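Putative glutathionylspermidine synthase (Methylobacillus flagellatus, PDB 3N6X) is a putative ligase whose circularly permuted ATP-grasp fold suggests ATP-dependent bond formation, although its substrates remain uncertain. Local coordinates at residues 188-194 against 468-473; 173-177 against 193-199; 253-259 against 295-301; 209-213 against 305-309; 410-414 against 424-428. One frame throughout, in Å; residues are numbered along the deposited sequence.

Contact 1. Residues 188-194 against 468-473; sequences FRRYPVA and DTWILK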
# COMPACT_ATOMS: atom_id res chain seq x y z
N PHE A 188 -1.87 18.59 -18.81
CA PHE A 188 -0.88 17.57 -19.13
C PHE A 188 0.07 18.02 -20.25
O PHE A 188 1.12 17.40 -20.47
CB PHE A 188 -1.57 16.24 -19.47
CG PHE A 188 -2.12 15.56 -18.23
CD1 PHE A 188 -3.37 15.93 -17.72
CD2 PHE A 188 -1.38 14.61 -17.54
CE1 PHE A 188 -3.87 15.32 -16.56
CE2 PHE A 188 -1.88 14.01 -16.38
CZ PHE A 188 -3.13 14.36 -15.91
N ARG A 189 -0.29 19.12 -20.95
CA ARG A 189 0.55 19.71 -21.98
C ARG A 189 1.62 20.57 -21.29
O ARG A 189 2.77 20.61 -21.74
CB ARG A 189 -0.30 20.55 -22.96
CG ARG A 189 0.45 21.05 -24.20
CD ARG A 189 -0.44 21.93 -25.08
NE ARG A 189 -0.93 23.11 -24.35
CZ ARG A 189 -2.21 23.42 -24.21
NH1 ARG A 189 -3.15 22.69 -24.80
NH2 ARG A 189 -2.57 24.48 -23.50
N ARG A 190 1.25 21.23 -20.17
CA ARG A 190 2.12 22.12 -19.38
C ARG A 190 3.11 21.39 -18.47
O ARG A 190 4.14 21.97 -18.11
CB ARG A 190 1.29 23.12 -18.57
CG ARG A 190 0.34 23.96 -19.42
CD ARG A 190 -0.63 24.77 -18.58
NE ARG A 190 -0.05 26.05 -18.19
CZ ARG A 190 -0.67 27.22 -18.32
NH1 ARG A 190 -1.90 27.27 -18.82
NH2 ARG A 190 -0.06 28.34 -17.96
N TYR A 191 2.80 20.13 -18.06
CA TYR A 191 3.68 19.32 -17.20
C TYR A 191 4.14 18.04 -17.90
O TYR A 191 3.31 17.34 -18.51
CB TYR A 191 2.98 18.96 -15.89
CG TYR A 191 2.99 20.05 -14.86
CD1 TYR A 191 4.04 20.16 -13.94
CD2 TYR A 191 1.91 20.92 -14.71
CE1 TYR A 191 4.03 21.14 -12.95
CE2 TYR A 191 1.89 21.89 -13.72
CZ TYR A 191 2.95 22.00 -12.84
OH TYR A 191 2.93 22.96 -11.85
N PRO A 192 5.44 17.66 -17.75
CA PRO A 192 5.90 16.38 -18.33
C PRO A 192 5.57 15.20 -17.38
O PRO A 192 6.47 14.66 -16.73
CB PRO A 192 7.41 16.60 -18.49
CG PRO A 192 7.77 17.56 -17.40
CD PRO A 192 6.53 18.35 -17.02
N VAL A 193 4.27 14.83 -17.30
CA VAL A 193 3.80 13.79 -16.39
C VAL A 193 4.10 12.38 -16.92
O VAL A 193 3.72 12.06 -18.04
CB VAL A 193 2.30 13.97 -16.01
CG1 VAL A 193 1.85 12.94 -14.96
CG2 VAL A 193 2.03 15.39 -15.51
N ALA A 194 4.80 11.55 -16.11
CA ALA A 194 5.11 10.17 -16.48
C ALA A 194 3.82 9.32 -16.47
O ALA A 194 2.96 9.53 -15.62
CB ALA A 194 6.13 9.57 -15.53
N ASP A 468 -4.69 12.69 -7.64
CA ASP A 468 -3.82 12.09 -8.64
C ASP A 468 -2.39 12.44 -8.23
O ASP A 468 -2.17 13.52 -7.69
CB ASP A 468 -4.13 12.70 -10.03
CG ASP A 468 -3.38 12.08 -11.20
OD1 ASP A 468 -2.69 11.05 -11.00
OD2 ASP A 468 -3.48 12.62 -12.32
N THR A 469 -1.44 11.52 -8.43
CA THR A 469 -0.03 11.79 -8.11
C THR A 469 0.74 11.88 -9.41
O THR A 469 0.78 10.92 -10.19
CB THR A 469 0.56 10.70 -7.17
OG1 THR A 469 -0.28 10.57 -6.03
CG2 THR A 469 1.99 11.02 -6.73
N TRP A 470 1.36 13.04 -9.64
CA TRP A 470 2.14 13.29 -10.85
C TRP A 470 3.62 13.13 -10.58
O TRP A 470 4.16 13.79 -9.70
CB TRP A 470 1.88 14.71 -11.37
CG TRP A 470 0.51 14.96 -11.92
CD1 TRP A 470 -0.52 14.07 -12.02
CD2 TRP A 470 0.04 16.19 -12.49
NE1 TRP A 470 -1.62 14.68 -12.59
CE2 TRP A 470 -1.30 15.98 -12.88
CE3 TRP A 470 0.63 17.45 -12.69
CZ2 TRP A 470 -2.06 16.99 -13.49
CZ3 TRP A 470 -0.13 18.45 -13.27
CH2 TRP A 470 -1.46 18.22 -13.68
N ILE A 471 4.28 12.25 -11.34
CA ILE A 471 5.73 12.13 -11.28
C ILE A 471 6.26 12.73 -12.56
O ILE A 471 5.89 12.30 -13.65
CB ILE A 471 6.21 10.65 -11.02
CG1 ILE A 471 6.08 10.27 -9.52
CG2 ILE A 471 7.67 10.47 -11.46
CD1 ILE A 471 4.70 10.02 -8.97
N LEU A 472 7.05 13.81 -12.43
CA LEU A 472 7.60 14.51 -13.59
C LEU A 472 8.74 13.74 -14.22
O LEU A 472 9.54 13.12 -13.50
CB LEU A 472 8.02 15.94 -13.23
CG LEU A 472 6.91 16.84 -12.66
CD1 LEU A 472 7.33 18.29 -12.69
CD2 LEU A 472 5.55 16.64 -13.42
N LYS A 473 8.78 13.71 -15.57
CA LYS A 473 9.79 12.96 -16.34
C LYS A 473 11.21 13.53 -16.22
O LYS A 473 11.38 14.75 -16.15
CB LYS A 473 9.38 12.82 -17.80
CG LYS A 473 8.28 11.79 -18.02
CD LYS A 473 7.93 11.64 -19.49
CE LYS A 473 6.63 12.32 -19.84
NZ LYS A 473 6.31 12.19 -21.29
O HOH W 1 2.89 10.08 -12.92
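Three aromatic side chains meet where the chain leaves helix 185-190. Phe-188, in the last turn of its helix, and Tyr-191, the first residue beyond it, both adopt m rotamers and converge on the indole of Trp-470, itself m with chi2 near 0°. The result is an aromatic cluster of oblique pairs: the Phe-188 and Tyr-191 ring centroids lie 5.0 and 5.3 Å from that of the Trp-470 six-membered ring, with planes inclined at 55° and 59°. Val-193, in its t rotamer, sets CG2 over one indole face, a CH-pi contact 4.1 Å from the five-membered ring centroid. Within the same segment Trp-470 NE1 donates to Asp-468 OD2 at 2.8 Å, an oxygen that also takes a salt bridge from Arg-177. Leu-472 CD2 fills in beside Tyr-191 CD1 at 3.9 Å.

Beneath these side chains the backbones meet at a single bridge between Val-193 and Leu-472, framed by Lys-473 N to Pro-192 O and Ala-194 N to Ile-471 O, both 2.8 Å. Pro-192, centre of an inverse gamma turn, presents its carbonyl for the first of these. A water joins Ala-194 O to Ile-471 N. Around the junction, Tyr-191 OH bonds to Ile-23 O, helix 170-183 packs on Phe-188 through Met-181, and strand 77-79 runs parallel to strand 464-471, with Ile-78 touching Tyr-191, Trp-470 and Leu-472.

Contact 2. Residues 173-177 against 193-199; sequences MLENR and VAPVEHY
Residues 173-177 are a run of regular helix, continuing at both ends, whereas 193-199 is an extended connection that closes into a turn. Val-193, Ala-194 and Pro-195 have phi between -70° and -78° and psi from 125° to 161°; Val-196 (-127/-19) then opens a type I beta turn through Glu-197 (-65/-7) and His-198 (-87/-3) to Tyr-199, closed by Tyr-199 N to Val-196 O at 3.1 Å. The nearest approach of the two backbones places Leu-174 CA 6.2 Å from Glu-197 CA.

Met-173, a selenomethionine, is t at chi1 and chi2 and brings CE to 4.2 Å from Val-196 CB and 4.1 Å from Tyr-199 CB. Leu-174 (m, t) lays CD2 against the turn, 4.1 Å from Val-196 CG2 and 3.9 Å from Glu-197 CA. One helical turn on from Met-173, Arg-177 takes chi1 t, chi2 p, chi3 p and chi4 80°, curling its guanidinium between Val-196 CG2 over one face and Val-193 CG1 over the opposite one. Its NH1 donates to Ala-194 O at 3.0 Å, and a water accepts from NH2 at 2.9 Å and donates to Ala-194 O at 2.8 Å.

Such sandwiching of an arginine between aliphatic groups illustrates how a charge can be housed in a packed interface. NE forms a salt bridge with Asp-468, so the chemistry implies that one side chain ties the helix both to the 193-199 connection and to the C-terminal segment.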
# COMPACT_ATOMS: atom_id res chain seq x y z
N MSE A 173 -5.39 4.68 -8.32
CA MSE A 173 -4.25 5.34 -8.96
C MSE A 173 -4.50 5.46 -10.48
O MSE A 173 -4.31 6.53 -11.06
CB MSE A 173 -2.94 4.56 -8.67
CG MSE A 173 -1.74 5.05 -9.50
SE MSE A 173 -0.13 3.99 -9.25
CE MSE A 173 -0.36 2.74 -10.70
N LEU A 174 -4.93 4.35 -11.10
CA LEU A 174 -5.17 4.32 -12.54
C LEU A 174 -6.35 5.18 -12.97
O LEU A 174 -6.21 5.97 -13.91
CB LEU A 174 -5.30 2.87 -13.05
CG LEU A 174 -4.05 2.01 -12.85
CD1 LEU A 174 -4.33 0.55 -13.15
CD2 LEU A 174 -2.88 2.51 -13.69
N GLU A 175 -7.46 5.12 -12.22
CA GLU A 175 -8.67 5.90 -12.53
C GLU A 175 -8.52 7.38 -12.25
O GLU A 175 -9.14 8.18 -12.95
CB GLU A 175 -9.91 5.33 -11.80
CG GLU A 175 -10.45 4.05 -12.44
CD GLU A 175 -10.71 4.13 -13.95
OE1 GLU A 175 -11.36 5.11 -14.40
OE2 GLU A 175 -10.22 3.23 -14.67
N ASN A 176 -7.72 7.75 -11.25
CA ASN A 176 -7.52 9.16 -10.95
C ASN A 176 -6.76 9.84 -12.06
O ASN A 176 -7.07 10.98 -12.40
CB ASN A 176 -6.82 9.36 -9.60
CG ASN A 176 -7.69 9.05 -8.42
OD1 ASN A 176 -8.90 8.87 -8.54
ND2 ASN A 176 -7.07 8.91 -7.25
N ARG A 177 -5.81 9.13 -12.70
CA ARG A 177 -5.07 9.68 -13.83
C ARG A 177 -6.02 9.90 -15.03
O ARG A 177 -6.02 10.97 -15.64
CB ARG A 177 -3.89 8.79 -14.24
CG ARG A 177 -3.18 9.26 -15.53
CD ARG A 177 -2.60 10.69 -15.40
NE ARG A 177 -1.85 10.85 -14.15
CZ ARG A 177 -0.60 10.44 -13.98
NH1 ARG A 177 0.08 9.90 -14.99
NH2 ARG A 177 -0.01 10.57 -12.80
N VAL A 193 4.27 14.83 -17.30
CA VAL A 193 3.80 13.79 -16.39
C VAL A 193 4.10 12.38 -16.92
O VAL A 193 3.72 12.06 -18.04
CB VAL A 193 2.30 13.97 -16.01
CG1 VAL A 193 1.85 12.94 -14.96
CG2 VAL A 193 2.03 15.39 -15.51
N ALA A 194 4.80 11.55 -16.11
CA ALA A 194 5.11 10.17 -16.48
C ALA A 194 3.82 9.32 -16.47
O ALA A 194 2.96 9.53 -15.62
CB ALA A 194 6.13 9.57 -15.53
N PRO A 195 3.63 8.41 -17.47
CA PRO A 195 2.39 7.62 -17.51
C PRO A 195 2.35 6.49 -16.47
O PRO A 195 3.39 6.07 -15.98
CB PRO A 195 2.38 7.07 -18.93
CG PRO A 195 3.82 6.94 -19.28
CD PRO A 195 4.53 8.07 -18.59
N VAL A 196 1.13 5.97 -16.17
CA VAL A 196 0.93 4.91 -15.17
C VAL A 196 0.15 3.72 -15.71
O VAL A 196 0.17 2.65 -15.09
CB VAL A 196 0.25 5.46 -13.87
CG1 VAL A 196 1.20 6.37 -13.09
CG2 VAL A 196 -1.06 6.18 -14.18
N GLU A 197 -0.59 3.91 -16.82
CA GLU A 197 -1.53 2.89 -17.34
C GLU A 197 -0.93 1.57 -17.82
O GLU A 197 -1.68 0.62 -18.07
CB GLU A 197 -2.55 3.48 -18.31
CG GLU A 197 -1.98 3.97 -19.63
CD GLU A 197 -3.03 4.55 -20.55
OE1 GLU A 197 -3.88 3.78 -21.05
OE2 GLU A 197 -3.04 5.79 -20.73
N HIS A 198 0.40 1.48 -17.87
CA HIS A 198 1.10 0.24 -18.26
C HIS A 198 1.32 -0.70 -17.05
O HIS A 198 1.83 -1.81 -17.23
CB HIS A 198 2.43 0.58 -18.95
CG HIS A 198 3.37 1.38 -18.10
ND1 HIS A 198 3.03 2.65 -17.65
CD2 HIS A 198 4.62 1.09 -17.67
CE1 HIS A 198 4.07 3.08 -16.96
NE2 HIS A 198 5.05 2.18 -16.94
N TYR A 199 0.93 -0.26 -15.83
CA TYR A 199 1.07 -1.04 -14.59
C TYR A 199 0.55 -2.48 -14.74
O TYR A 199 1.33 -3.40 -14.53
CB TYR A 199 0.41 -0.31 -13.38
CG TYR A 199 0.37 -1.15 -12.11
CD1 TYR A 199 -0.63 -2.11 -11.91
CD2 TYR A 199 1.35 -1.01 -11.13
CE1 TYR A 199 -0.63 -2.92 -10.79
CE2 TYR A 199 1.34 -1.80 -9.98
CZ TYR A 199 0.36 -2.77 -9.82
OH TYR A 199 0.33 -3.55 -8.69
O HOH W 1 2.89 10.08 -12.92

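Contact 3. Residues 253-259 against 295-301; sequences FVRNNAV and VPGLLSV. With SO4 (sulfate ion), chain C.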
# COMPACT_ATOMS: atom_id res chain seq x y z
N PHE A 253 -9.09 -26.77 -9.46
CA PHE A 253 -8.98 -28.02 -8.73
C PHE A 253 -7.57 -28.53 -8.84
O PHE A 253 -6.85 -28.17 -9.77
CB PHE A 253 -10.03 -29.08 -9.20
CG PHE A 253 -9.86 -29.59 -10.62
CD1 PHE A 253 -9.05 -30.69 -10.89
CD2 PHE A 253 -10.51 -28.96 -11.68
CE1 PHE A 253 -8.86 -31.13 -12.20
CE2 PHE A 253 -10.33 -29.41 -13.00
CZ PHE A 253 -9.51 -30.49 -13.25
N VAL A 254 -7.17 -29.37 -7.89
CA VAL A 254 -5.83 -29.91 -7.82
C VAL A 254 -5.83 -31.41 -8.16
O VAL A 254 -6.71 -32.14 -7.71
CB VAL A 254 -5.27 -29.68 -6.37
CG1 VAL A 254 -4.16 -30.67 -6.02
CG2 VAL A 254 -4.80 -28.24 -6.19
N ARG A 255 -4.80 -31.87 -8.90
CA ARG A 255 -4.48 -33.29 -9.09
C ARG A 255 -3.07 -33.50 -9.61
O ARG A 255 -2.58 -32.72 -10.42
CB ARG A 255 -5.53 -34.07 -9.91
CG ARG A 255 -5.58 -33.72 -11.36
CD ARG A 255 -6.30 -34.80 -12.15
NE ARG A 255 -6.99 -34.22 -13.29
CZ ARG A 255 -6.40 -33.93 -14.43
NH1 ARG A 255 -5.12 -34.24 -14.62
NH2 ARG A 255 -7.09 -33.38 -15.42
N ASN A 256 -2.42 -34.56 -9.10
CA ASN A 256 -1.05 -34.94 -9.44
C ASN A 256 -0.07 -33.77 -9.53
O ASN A 256 0.63 -33.56 -10.54
CB ASN A 256 -1.01 -35.87 -10.64
CG ASN A 256 -1.74 -37.17 -10.38
OD1 ASN A 256 -1.78 -37.68 -9.25
ND2 ASN A 256 -2.34 -37.71 -11.40
N ASN A 257 0.01 -33.00 -8.42
CA ASN A 257 0.92 -31.86 -8.26
C ASN A 257 0.72 -30.77 -9.31
O ASN A 257 1.69 -30.19 -9.81
CB ASN A 257 2.38 -32.31 -8.18
CG ASN A 257 3.26 -31.32 -7.48
OD1 ASN A 257 2.82 -30.59 -6.59
ND2 ASN A 257 4.52 -31.24 -7.90
N ALA A 258 -0.53 -30.48 -9.63
CA ALA A 258 -0.85 -29.45 -10.59
C ALA A 258 -2.20 -28.86 -10.27
O ALA A 258 -3.02 -29.52 -9.63
CB ALA A 258 -0.83 -30.02 -12.01
N VAL A 259 -2.42 -27.62 -10.69
CA VAL A 259 -3.69 -26.92 -10.50
C VAL A 259 -4.28 -26.72 -11.88
O VAL A 259 -3.55 -26.34 -12.81
CB VAL A 259 -3.49 -25.56 -9.75
CG1 VAL A 259 -4.80 -24.79 -9.62
CG2 VAL A 259 -2.85 -25.78 -8.39
N VAL A 295 -8.92 -23.60 -2.63
CA VAL A 295 -8.75 -24.73 -3.51
C VAL A 295 -8.12 -25.86 -2.70
O VAL A 295 -6.95 -25.75 -2.30
CB VAL A 295 -7.84 -24.33 -4.74
CG1 VAL A 295 -7.76 -25.46 -5.77
CG2 VAL A 295 -8.32 -23.03 -5.39
N PRO A 296 -8.86 -26.96 -2.43
CA PRO A 296 -8.26 -28.05 -1.63
C PRO A 296 -6.98 -28.63 -2.24
O PRO A 296 -6.95 -28.98 -3.42
CB PRO A 296 -9.39 -29.09 -1.55
CG PRO A 296 -10.65 -28.29 -1.76
CD PRO A 296 -10.28 -27.24 -2.75
N GLY A 297 -5.92 -28.69 -1.43
CA GLY A 297 -4.62 -29.23 -1.83
C GLY A 297 -3.69 -28.23 -2.49
O GLY A 297 -2.56 -28.58 -2.83
N LEU A 298 -4.15 -26.97 -2.66
CA LEU A 298 -3.36 -25.92 -3.31
C LEU A 298 -1.98 -25.71 -2.65
O LEU A 298 -0.97 -25.61 -3.35
CB LEU A 298 -4.15 -24.59 -3.33
CG LEU A 298 -3.45 -23.39 -3.97
CD1 LEU A 298 -3.08 -23.67 -5.42
CD2 LEU A 298 -4.32 -22.14 -3.87
N LEU A 299 -1.94 -25.64 -1.30
CA LEU A 299 -0.69 -25.45 -0.58
C LEU A 299 0.35 -26.52 -0.91
O LEU A 299 1.51 -26.19 -1.14
CB LEU A 299 -0.93 -25.34 0.94
CG LEU A 299 0.34 -25.07 1.77
CD1 LEU A 299 0.94 -23.68 1.45
CD2 LEU A 299 0.06 -25.23 3.24
N SER A 300 -0.08 -27.80 -0.98
CA SER A 300 0.80 -28.93 -1.33
C SER A 300 1.43 -28.78 -2.74
O SER A 300 2.61 -29.09 -2.91
CB SER A 300 0.05 -30.26 -1.22
OG SER A 300 0.81 -31.34 -1.73
N VAL A 301 0.64 -28.32 -3.74
CA VAL A 301 1.13 -28.11 -5.12
C VAL A 301 2.21 -27.00 -5.12
O VAL A 301 3.24 -27.12 -5.80
CB VAL A 301 -0.04 -27.77 -6.11
CG1 VAL A 301 0.47 -27.57 -7.53
CG2 VAL A 301 -1.10 -28.86 -6.07
S SO4 C . 3.08 -31.90 1.20
O1 SO4 C . 2.77 -30.49 0.95
O2 SO4 C . 4.51 -32.15 0.96
O3 SO4 C . 2.76 -32.23 2.60
O4 SO4 C . 2.28 -32.76 0.30
O HOH W 2 -8.62 -29.30 -5.50
O HOH W 3 1.48 -31.99 -4.60
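No direct hydrogen bond links these segments; water supplies the polar connections across a largely aliphatic interface. One water accepts from Val-254 N at 2.8 Å and donates to Pro-296 O at 2.7 Å. A second donates to Asn-257 OD1 at 2.8 Å and to Ser-300 OG at 3.0 Å. Asn-256 and Asn-257, both with positive phi, turn the chain between strands 252-254 and 259-261.

Valines do the packing. Val-254 CG1 meets Val-301 CG2 at 3.6 Å, while Val-259 CG2 lies 3.7 Å from Leu-298 CD1 and 3.9 Å from Val-301 CG1. Gly-297 stands at the N-cap position, within a type II turn from Val-295 to Leu-298. Its positive phi favours glycine, and a beta carbon would crowd Val-254. Asp-283 accepts from the N-terminal turn at Gly-297 N and Leu-299 N. A sulfate, probably from the crystallisation liquor, accepts from Ser-300 OG at 2.9 Å. The chemistry implies hydrophobic docking of helix on hairpin, with solvent bridging the polar margins.

Contact 4. Residues 209-213 against 305-309; sequences AVAQA and GGVTL
This is a polar contact between a connecting loop and the entrance to a strand: residues 209-213 follow helix 199-209 and lead toward strand 220-223, while 305-309 carries the chain from helix 298-303 into strand 308-310. Strands 220-223 and 308-310 belong to the same mixed sheet, each running parallel to 268-275. Ala-211 CA lies 5.9 Å from Thr-308 CA, and Gln-212 CA 6.3 Å from Gly-305 CA.

Val-210 (phi/psi -103/17) precedes extended Ala-211 (-65/150) and Gln-212 (-62/161). Opposite them, Gly-305 (74/20) is the C-prime residue of a Schellman motif ending the helix, with Gly-306 N bonded to Val-301 O and Gly-305 N to Tyr-302 O; Gly-306 (-89/-10) follows, and Val-307 (-159/159) and Thr-308 (-113/131) extend into the strand. Thr-308, m at chi1, donates from OG1 to Val-210 O at 2.7 Å, and its CG2 lies 3.8 Å from Val-210 CG2. Gln-212 has chi1 and chi2 both m and chi3 near 5°, which carries NE2 to Val-307 O, a hydrogen bond of 2.9 Å with an N-H...O angle of 171°. Gln-212 CG passes 3.2 Å from Gly-305 O and 3.6 Å from Thr-308 OG1.

A loop can thus be joined to the start of a strand without backbone pairing. Here each segment lends one side-chain donor to a main-chain carbonyl of the other, so the chemistry implies reciprocal fastening by two neutral hydrogen bonds.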
# COMPACT_ATOMS: atom_id res chain seq x y z
N ALA A 209 7.21 -14.26 -15.05
CA ALA A 209 8.62 -14.43 -14.71
C ALA A 209 8.82 -15.30 -13.46
O ALA A 209 9.92 -15.81 -13.24
CB ALA A 209 9.27 -13.06 -14.51
N VAL A 210 7.77 -15.45 -12.63
CA VAL A 210 7.86 -16.25 -11.40
C VAL A 210 7.22 -17.59 -11.56
O VAL A 210 6.99 -18.27 -10.57
CB VAL A 210 7.41 -15.51 -10.11
CG1 VAL A 210 8.39 -14.40 -9.75
CG2 VAL A 210 5.98 -14.98 -10.21
N ALA A 211 6.99 -18.03 -12.82
CA ALA A 211 6.49 -19.37 -13.09
C ALA A 211 7.57 -20.36 -12.65
O ALA A 211 8.75 -20.00 -12.65
CB ALA A 211 6.22 -19.54 -14.57
N GLN A 212 7.18 -21.57 -12.22
CA GLN A 212 8.16 -22.58 -11.78
C GLN A 212 9.12 -23.00 -12.93
O GLN A 212 8.86 -22.72 -14.11
CB GLN A 212 7.46 -23.79 -11.15
CG GLN A 212 6.61 -23.43 -9.92
CD GLN A 212 7.39 -23.41 -8.61
OE1 GLN A 212 8.62 -23.58 -8.56
NE2 GLN A 212 6.69 -23.17 -7.52
N ALA A 213 10.27 -23.61 -12.58
CA ALA A 213 11.30 -24.02 -13.54
C ALA A 213 10.75 -25.02 -14.54
O ALA A 213 10.09 -25.98 -14.13
CB ALA A 213 12.50 -24.61 -12.81
N GLY A 305 6.32 -27.33 -5.97
CA GLY A 305 6.73 -26.68 -7.21
C GLY A 305 5.84 -26.85 -8.43
O GLY A 305 6.29 -26.59 -9.56
N GLY A 306 4.58 -27.21 -8.23
CA GLY A 306 3.64 -27.39 -9.34
C GLY A 306 2.89 -26.14 -9.74
O GLY A 306 2.19 -26.13 -10.76
N VAL A 307 3.01 -25.07 -8.93
CA VAL A 307 2.34 -23.79 -9.17
C VAL A 307 3.07 -22.67 -8.40
O VAL A 307 3.78 -22.94 -7.44
CB VAL A 307 0.80 -23.86 -8.78
CG1 VAL A 307 0.58 -23.76 -7.26
CG2 VAL A 307 -0.02 -22.79 -9.52
N THR A 308 2.88 -21.41 -8.83
CA THR A 308 3.39 -20.24 -8.13
C THR A 308 2.22 -19.44 -7.59
O THR A 308 1.28 -19.15 -8.33
CB THR A 308 4.26 -19.36 -9.05
OG1 THR A 308 5.37 -20.11 -9.49
CG2 THR A 308 4.76 -18.09 -8.33
N LEU A 309 2.29 -19.06 -6.29
CA LEU A 309 1.32 -18.17 -5.66
C LEU A 309 1.97 -16.81 -5.48
O LEU A 309 3.14 -16.73 -5.10
CB LEU A 309 0.84 -18.72 -4.30
CG LEU A 309 0.08 -20.07 -4.34
CD1 LEU A 309 -0.34 -20.50 -2.95
CD2 LEU A 309 -1.13 -20.01 -5.25

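Contact 5. Residues 410-414 against 424-428; sequences ALSTC and PRHVD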
# COMPACT_ATOMS: atom_id res chain seq x y z
N ALA A 410 4.95 16.06 11.80
CA ALA A 410 4.61 17.26 11.04
C ALA A 410 4.23 16.88 9.59
O ALA A 410 4.96 17.19 8.64
CB ALA A 410 5.78 18.24 11.05
N LEU A 411 3.08 16.15 9.44
CA LEU A 411 2.57 15.63 8.16
C LEU A 411 2.43 16.74 7.12
O LEU A 411 1.78 17.75 7.38
CB LEU A 411 1.20 14.91 8.38
CG LEU A 411 0.62 14.14 7.18
CD1 LEU A 411 1.67 13.34 6.49
CD2 LEU A 411 -0.52 13.23 7.60
N SER A 412 3.06 16.56 5.94
CA SER A 412 3.04 17.56 4.88
C SER A 412 1.64 17.82 4.35
O SER A 412 0.80 16.92 4.33
CB SER A 412 3.99 17.21 3.73
OG SER A 412 3.40 16.33 2.79
N THR A 413 1.39 19.08 3.97
CA THR A 413 0.10 19.50 3.44
C THR A 413 0.18 19.71 1.94
O THR A 413 1.20 20.15 1.42
CB THR A 413 -0.40 20.74 4.16
OG1 THR A 413 0.68 21.68 4.29
CG2 THR A 413 -0.99 20.43 5.52
N CYS A 414 -0.91 19.40 1.24
CA CYS A 414 -1.01 19.59 -0.19
C CYS A 414 -2.20 20.50 -0.46
O CYS A 414 -3.27 20.30 0.14
CB CYS A 414 -1.16 18.24 -0.90
SG CYS A 414 -1.34 18.35 -2.70
N PRO A 424 -4.23 24.33 2.77
CA PRO A 424 -3.39 23.14 2.96
C PRO A 424 -4.13 22.02 3.70
O PRO A 424 -4.81 22.28 4.69
CB PRO A 424 -2.21 23.67 3.79
CG PRO A 424 -2.23 25.15 3.61
CD PRO A 424 -3.67 25.50 3.49
N ARG A 425 -4.01 20.77 3.20
CA ARG A 425 -4.59 19.58 3.82
C ARG A 425 -3.58 18.44 3.85
O ARG A 425 -2.73 18.34 2.96
CB ARG A 425 -5.90 19.15 3.13
CG ARG A 425 -7.07 20.11 3.37
CD ARG A 425 -7.47 20.18 4.83
NE ARG A 425 -8.66 21.01 5.06
CZ ARG A 425 -8.62 22.31 5.33
NH1 ARG A 425 -7.46 22.96 5.35
NH2 ARG A 425 -9.74 22.98 5.55
N HIS A 426 -3.64 17.59 4.89
CA HIS A 426 -2.69 16.50 5.08
C HIS A 426 -2.87 15.37 4.07
O HIS A 426 -4.00 14.95 3.79
CB HIS A 426 -2.75 15.98 6.53
CG HIS A 426 -2.35 17.00 7.55
ND1 HIS A 426 -1.05 17.49 7.62
CD2 HIS A 426 -3.09 17.59 8.52
CE1 HIS A 426 -1.05 18.37 8.61
NE2 HIS A 426 -2.25 18.46 9.18
N VAL A 427 -1.75 14.88 3.52
CA VAL A 427 -1.75 13.79 2.53
C VAL A 427 -0.77 12.68 2.91
O VAL A 427 0.24 12.94 3.58
CB VAL A 427 -1.42 14.30 1.08
CG1 VAL A 427 -2.58 15.09 0.49
CG2 VAL A 427 -0.13 15.11 1.05
N ASP A 428 -1.00 11.49 2.36
CA ASP A 428 -0.03 10.41 2.42
C ASP A 428 0.10 9.77 1.02
O ASP A 428 -0.71 10.07 0.13
CB ASP A 428 -0.34 9.40 3.54
CG ASP A 428 -1.37 8.34 3.24
OD1 ASP A 428 -2.06 8.46 2.21
OD2 ASP A 428 -1.51 7.41 4.05
O HOH W 4 2.95 13.57 3.38
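Entering from the loop, Leu-411 is the first residue of its segment to reach the partner strand. Its carbonyl oxygen accepts a weak hydrogen bond from His-426 ND1 at 2.9 Å, while its side chain carries CD1 to 3.3 Å from Val-427 O. The Ser-412 carbonyl receives a long, weak bond from Val-427 N at 3.4 Å and a CA-H...O contact from His-426 CA at 3.6 Å. The hydroxyl turns elsewhere, to Glu-12, and one water donates both to Ser-412 OG at 2.9 Å and to Val-427 O at 2.8 Å.

At Thr-413 the regular strand begins. It faces His-426 in an antiparallel non-hydrogen-bonded pair, CA to CA 4.4 Å, and sets CG2 over the imidazole, a CH-pi contact 4.0 Å from the ring centroid; Thr-413 CB also meets Pro-424 CB at 3.5 Å. Cys-414 completes the register as a hydrogen-bonded pair with Arg-425: Cys-414 N to Arg-425 O is 2.7 Å and Arg-425 N to Cys-414 O 3.2 Å. Its side chain lies on the face of the sheet opposite to Thr-413 and His-426, where Cys-414 CB packs 3.7 Å from Val-427 CG1.

The pairs belong to the beta hairpin of strands 413-418 and 423-435 in the large mixed sheet, at the end away from its turn, where the weak bonds of Leu-411 and Ser-412 show the chains parting.

In the fold
The contacts form two touching pairs and one that stands apart. Contacts 1 and 2, centres about 10 Å apart, share Val-193 and Ala-194, and their segments alternate in sequence; the salt bridge from Arg-177 to Asp-468 joins them. Contacts 3 and 4, centres about 13 Å apart, belong to the six-stranded sheet via consecutive helix 298-303 and strand 308-310; contact 3 falls between the segments of contact 4. Contact 5 shares the nine-stranded sheet with contact 1, centres about 20 Å apart, but its centre lies about 47 Å from that of contact 3, across the chain's centre. Contact 1 brings the C-terminal end back beside residues 188-194, enclosing contacts 3, 4 and 5 in sequence.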